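Local coordinates for protein PA0821 (Pseudomonas aeruginosa, PDB 7DRG) that probably acts as an immunity protein (antitoxin) of the type VI secretion system, protecting the cell against a putative VRR-NUC domain-containing effector, at residues Lys298-Leu308 with Ala324-Asp335. Residues are numbered along the deposited sequence; the frame is centred on the assembly and turned at random.
Sequences KGIRYETIGSL and ADQWLKRLDVED
Arg301 grips Asp332 end-on in a two-pronged salt bridge. Its NH1 donates to Asp332 OD1 at 2.8 Å and its NH2 to Asp332 OD2 at 2.9 Å. Both bonds are nearly straight, and the guanidinium and carboxylate planes are 27° apart, nearly coplanar. Leu328 O and Lys329 CA lie over one guanidinium face, toward its rim; the Arg301 side chain bends at chi3 (68°), which brings the guanidinium there. Arg301 NE is 3.3 Å from Leu328 O, but the angle is too poor for a hydrogen bond. Further along the loop, Thr304 OG1 donates to Asp325 OD1 at 2.7 Å. The same hydroxyl accepts from Gly306 N, which makes an ST turn. Between the two polar pairs, Leu328 CD1 packs on Thr304 CA; its CD2 meets Ile305 CD1 at 3.9 Å. Past Thr304, Leu308 CD1 touches both Ala324 CB and the Trp327 ring, the latter at CE3. The loop after helix 288-297 runs along the last part of helix 321-328 and the type I turn Lys329-Asp332. Water 3 joins Glu303 O, Asp325 O and Lys329 NZ, while water 4 links Asp325 OD1 to Ile305 N and Gly306 O. Water 1 bridges Lys298 NZ and Val333 N. Further out, Asn294 of helix 288-297 donates to Asp332 OD1. Trp327 also packs against Leu319 of the second subunit.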
loop_
_atom_site.group_PDB
_atom_site.type_symbol
_atom_site.label_atom_id
_atom_site.label_comp_id
_atom_site.label_asym_id
_atom_site.label_seq_id
_atom_site.Cartn_x
_atom_site.Cartn_y
_atom_site.Cartn_z
ATOM N N LYS B 298 -7.387 21.721 -12.541
ATOM C CA LYS B 298 -8.053 20.471 -12.893
ATOM C C LYS B 298 -9.007 20.623 -14.071
ATOM O O LYS B 298 -9.387 19.614 -14.678
ATOM C CB LYS B 298 -8.784 19.896 -11.683
ATOM C CG LYS B 298 -9.877 20.766 -11.111
ATOM C CD LYS B 298 -10.381 20.133 -9.824
ATOM C CE LYS B 298 -11.632 20.809 -9.303
ATOM N NZ LYS B 298 -12.077 20.157 -8.043
ATOM N N GLY B 299 -9.386 21.852 -14.419
ATOM C CA GLY B 299 -10.155 22.085 -15.628
ATOM C C GLY B 299 -9.419 21.742 -16.906
ATOM O O GLY B 299 -10.061 21.555 -17.945
ATOM N N ILE B 300 -8.089 21.654 -16.860
ATOM C CA ILE B 300 -7.306 21.262 -18.025
ATOM C C ILE B 300 -6.582 19.932 -17.799
ATOM O O ILE B 300 -5.592 19.649 -18.458
ATOM C CB ILE B 300 -6.317 22.367 -18.447
ATOM C CG1 ILE B 300 -5.278 22.649 -17.351
ATOM C CG2 ILE B 300 -7.070 23.627 -18.843
ATOM C CD1 ILE B 300 -4.014 23.349 -17.858
ATOM N N ARG B 301 -7.067 19.107 -16.878
ATOM C CA ARG B 301 -6.477 17.795 -16.640
ATOM C C ARG B 301 -7.114 16.756 -17.558
ATOM O O ARG B 301 -8.313 16.816 -17.844
ATOM C CB ARG B 301 -6.664 17.388 -15.177
ATOM C CG ARG B 301 -5.847 16.175 -14.749
ATOM C CD ARG B 301 -6.048 15.917 -13.269
ATOM N NE ARG B 301 -7.405 15.475 -12.962
ATOM C CZ ARG B 301 -8.067 15.813 -11.861
ATOM N NH1 ARG B 301 -7.501 16.616 -10.970
ATOM N NH2 ARG B 301 -9.297 15.364 -11.657
ATOM N N TYR B 302 -6.305 15.805 -18.026
ATOM C CA TYR B 302 -6.847 14.697 -18.800
ATOM C C TYR B 302 -7.904 13.960 -17.986
ATOM O O TYR B 302 -7.729 13.717 -16.790
ATOM C CB TYR B 302 -5.740 13.716 -19.205
ATOM C CG TYR B 302 -4.774 14.211 -20.258
ATOM C CD1 TYR B 302 -5.161 14.331 -21.591
ATOM C CD2 TYR B 302 -3.465 14.525 -19.929
ATOM C CE1 TYR B 302 -4.274 14.779 -22.561
ATOM C CE2 TYR B 302 -2.573 14.967 -20.887
ATOM C CZ TYR B 302 -2.979 15.089 -22.200
ATOM O OH TYR B 302 -2.081 15.530 -23.149
ATOM N N GLU B 303 -9.018 13.617 -18.638
ATOM C CA GLU B 303 -10.032 12.810 -17.968
ATOM C C GLU B 303 -9.565 11.374 -17.801
ATOM O O GLU B 303 -9.933 10.704 -16.827
ATOM C CB GLU B 303 -11.340 12.859 -18.753
ATOM C CG GLU B 303 -11.796 14.268 -19.084
ATOM C CD GLU B 303 -13.129 14.299 -19.804
ATOM O OE1 GLU B 303 -13.176 14.804 -20.947
ATOM O OE2 GLU B 303 -14.127 13.816 -19.227
ATOM N N THR B 304 -8.762 10.890 -18.744
ATOM C CA THR B 304 -8.140 9.579 -18.670
ATOM C C THR B 304 -6.856 9.625 -19.488
ATOM O O THR B 304 -6.758 10.371 -20.467
ATOM C CB THR B 304 -9.076 8.485 -19.194
ATOM O OG1 THR B 304 -8.414 7.216 -19.131
ATOM C CG2 THR B 304 -9.483 8.774 -20.635
ATOM N N ILE B 305 -5.862 8.843 -19.066
ATOM C CA ILE B 305 -4.652 8.645 -19.853
ATOM C C ILE B 305 -4.427 7.177 -20.179
ATOM O O ILE B 305 -3.333 6.797 -20.606
ATOM C CB ILE B 305 -3.410 9.248 -19.163
ATOM C CG1 ILE B 305 -3.187 8.620 -17.784
ATOM C CG2 ILE B 305 -3.533 10.769 -19.045
ATOM C CD1 ILE B 305 -1.938 9.147 -17.090
ATOM N N GLY B 306 -5.440 6.353 -20.003
ATOM C CA GLY B 306 -5.248 4.931 -20.126
ATOM C C GLY B 306 -4.538 4.374 -18.909
ATOM O O GLY B 306 -4.381 5.029 -17.876
ATOM N N SER B 307 -4.090 3.134 -19.047
ATOM C CA SER B 307 -3.414 2.475 -17.940
ATOM C C SER B 307 -2.018 3.055 -17.733
ATOM O O SER B 307 -1.327 3.424 -18.689
ATOM C CB SER B 307 -3.345 0.973 -18.192
ATOM O OG SER B 307 -4.659 0.437 -18.205
ATOM N N LEU B 308 -1.625 3.171 -16.466
ATOM C CA LEU B 308 -0.284 3.613 -16.111
ATOM C C LEU B 308 0.719 2.471 -16.112
ATOM O O LEU B 308 1.915 2.705 -16.321
ATOM C CB LEU B 308 -0.301 4.272 -14.729
ATOM C CG LEU B 308 -0.940 5.662 -14.713
ATOM C CD1 LEU B 308 -1.376 6.039 -13.313
ATOM C CD2 LEU B 308 0.046 6.684 -15.274
ATOM N N ALA B 324 -6.200 3.697 -12.603
ATOM C CA ALA B 324 -5.409 4.772 -13.201
ATOM C C ALA B 324 -6.221 6.058 -13.301
ATOM O O ALA B 324 -5.725 7.143 -12.966
ATOM C CB ALA B 324 -4.899 4.349 -14.580
ATOM N N ASP B 325 -7.479 5.953 -13.741
ATOM C CA ASP B 325 -8.348 7.123 -13.788
ATOM C C ASP B 325 -8.512 7.744 -12.407
ATOM O O ASP B 325 -8.535 8.973 -12.269
ATOM C CB ASP B 325 -9.714 6.743 -14.366
ATOM C CG ASP B 325 -9.662 6.433 -15.855
ATOM O OD1 ASP B 325 -8.597 6.616 -16.482
ATOM O OD2 ASP B 325 -10.702 6.008 -16.403
ATOM N N GLN B 326 -8.634 6.908 -11.369
ATOM C CA GLN B 326 -8.767 7.436 -10.016
ATOM C C GLN B 326 -7.484 8.113 -9.554
ATOM O O GLN B 326 -7.531 9.137 -8.861
ATOM C CB GLN B 326 -9.170 6.316 -9.053
ATOM C CG GLN B 326 -10.592 5.840 -9.247
ATOM C CD GLN B 326 -11.614 6.927 -8.975
ATOM O OE1 GLN B 326 -12.512 7.164 -9.783
ATOM N NE2 GLN B 326 -11.482 7.597 -7.834
ATOM N N TRP B 327 -6.329 7.563 -9.936
ATOM C CA TRP B 327 -5.061 8.186 -9.566
ATOM C C TRP B 327 -4.986 9.632 -10.055
ATOM O O TRP B 327 -4.460 10.507 -9.353
ATOM C CB TRP B 327 -3.886 7.374 -10.119
ATOM C CG TRP B 327 -2.571 7.999 -9.743
ATOM C CD1 TRP B 327 -1.888 7.818 -8.576
ATOM C CD2 TRP B 327 -1.814 8.944 -10.509
ATOM N NE1 TRP B 327 -0.745 8.572 -8.571
ATOM C CE2 TRP B 327 -0.670 9.273 -9.748
ATOM C CE3 TRP B 327 -1.983 9.535 -11.766
ATOM C CZ2 TRP B 327 0.296 10.177 -10.200
ATOM C CZ3 TRP B 327 -1.018 10.434 -12.216
ATOM C CH2 TRP B 327 0.105 10.742 -11.431
ATOM N N LEU B 328 -5.518 9.905 -11.251
ATOM C CA LEU B 328 -5.492 11.265 -11.787
ATOM C C LEU B 328 -6.197 12.252 -10.867
ATOM O O LEU B 328 -5.842 13.441 -10.839
ATOM C CB LEU B 328 -6.150 11.295 -13.165
ATOM C CG LEU B 328 -5.445 10.543 -14.292
ATOM C CD1 LEU B 328 -6.308 10.542 -15.549
ATOM C CD2 LEU B 328 -4.096 11.189 -14.571
ATOM N N LYS B 329 -7.196 11.782 -10.121
ATOM C CA LYS B 329 -8.042 12.618 -9.278
ATOM C C LYS B 329 -7.580 12.673 -7.828
ATOM O O LYS B 329 -8.301 13.221 -6.988
ATOM C CB LYS B 329 -9.490 12.117 -9.302
ATOM C CG LYS B 329 -10.099 11.821 -10.664
ATOM C CD LYS B 329 -11.500 11.226 -10.461
ATOM C CE LYS B 329 -12.002 10.451 -11.670
ATOM N NZ LYS B 329 -12.349 11.344 -12.811
ATOM N N ARG B 330 -6.399 12.135 -7.514
ATOM C CA ARG B 330 -6.025 11.903 -6.120
ATOM C C ARG B 330 -5.917 13.177 -5.290
ATOM O O ARG B 330 -6.032 13.106 -4.061
ATOM C CB ARG B 330 -4.705 11.134 -6.052
ATOM C CG ARG B 330 -3.531 11.932 -6.561
ATOM C CD ARG B 330 -2.342 11.058 -6.956
ATOM N NE ARG B 330 -1.243 11.949 -7.319
ATOM C CZ ARG B 330 -1.185 12.642 -8.454
ATOM N NH1 ARG B 330 -2.136 12.510 -9.373
ATOM N NH2 ARG B 330 -0.173 13.476 -8.666
ATOM N N LEU B 331 -5.709 14.331 -5.910
ATOM C CA LEU B 331 -5.555 15.576 -5.173
ATOM C C LEU B 331 -6.836 16.405 -5.098
ATOM O O LEU B 331 -6.839 17.457 -4.444
ATOM C CB LEU B 331 -4.432 16.408 -5.806
ATOM C CG LEU B 331 -3.031 15.785 -5.828
ATOM C CD1 LEU B 331 -2.091 16.563 -6.760
ATOM C CD2 LEU B 331 -2.463 15.756 -4.428
ATOM N N ASP B 332 -7.914 15.966 -5.749
ATOM C CA ASP B 332 -9.140 16.757 -5.815
ATOM C C ASP B 332 -9.767 16.941 -4.438
ATOM O O ASP B 332 -9.784 16.021 -3.614
ATOM C CB ASP B 332 -10.156 16.086 -6.742
ATOM C CG ASP B 332 -9.804 16.219 -8.207
ATOM O OD1 ASP B 332 -8.833 16.934 -8.534
ATOM O OD2 ASP B 332 -10.513 15.611 -9.037
ATOM N N VAL B 333 -10.301 18.142 -4.202
ATOM C CA VAL B 333 -11.042 18.481 -2.991
ATOM C C VAL B 333 -12.299 19.245 -3.398
ATOM O O VAL B 333 -12.447 19.678 -4.540
ATOM C CB VAL B 333 -10.201 19.314 -1.997
ATOM C CG1 VAL B 333 -8.968 18.544 -1.540
ATOM C CG2 VAL B 333 -9.809 20.641 -2.616
ATOM N N GLU B 334 -13.214 19.406 -2.441
ATOM C CA GLU B 334 -14.417 20.197 -2.681
ATOM C C GLU B 334 -14.098 21.686 -2.629
ATOM O O GLU B 334 -13.242 22.124 -1.855
ATOM C CB GLU B 334 -15.504 19.873 -1.650
ATOM C CG GLU B 334 -15.947 18.416 -1.622
ATOM C CD GLU B 334 -16.419 17.918 -2.974
ATOM O OE1 GLU B 334 -17.018 18.712 -3.732
ATOM O OE2 GLU B 334 -16.181 16.730 -3.282
ATOM N N ASP B 335 -14.802 22.462 -3.465
ATOM C CA ASP B 335 -14.617 23.913 -3.502
ATOM C C ASP B 335 -14.717 24.532 -2.115
ATOM O O ASP B 335 -13.965 25.455 -1.780
ATOM C CB ASP B 335 -15.655 24.560 -4.424
ATOM C CG ASP B 335 -15.455 24.203 -5.879
ATOM O OD1 ASP B 335 -14.748 23.213 -6.161
ATOM O OD2 ASP B 335 -16.004 24.919 -6.745
HETATM O O HOH W 1 -9.909 20.148 -6.295
HETATM O O HOH W 2 -11.415 14.319 -13.669
HETATM O O HOH W 3 -9.851 10.882 -14.023
HETATM O O HOH W 4 -5.961 7.096 -16.800
#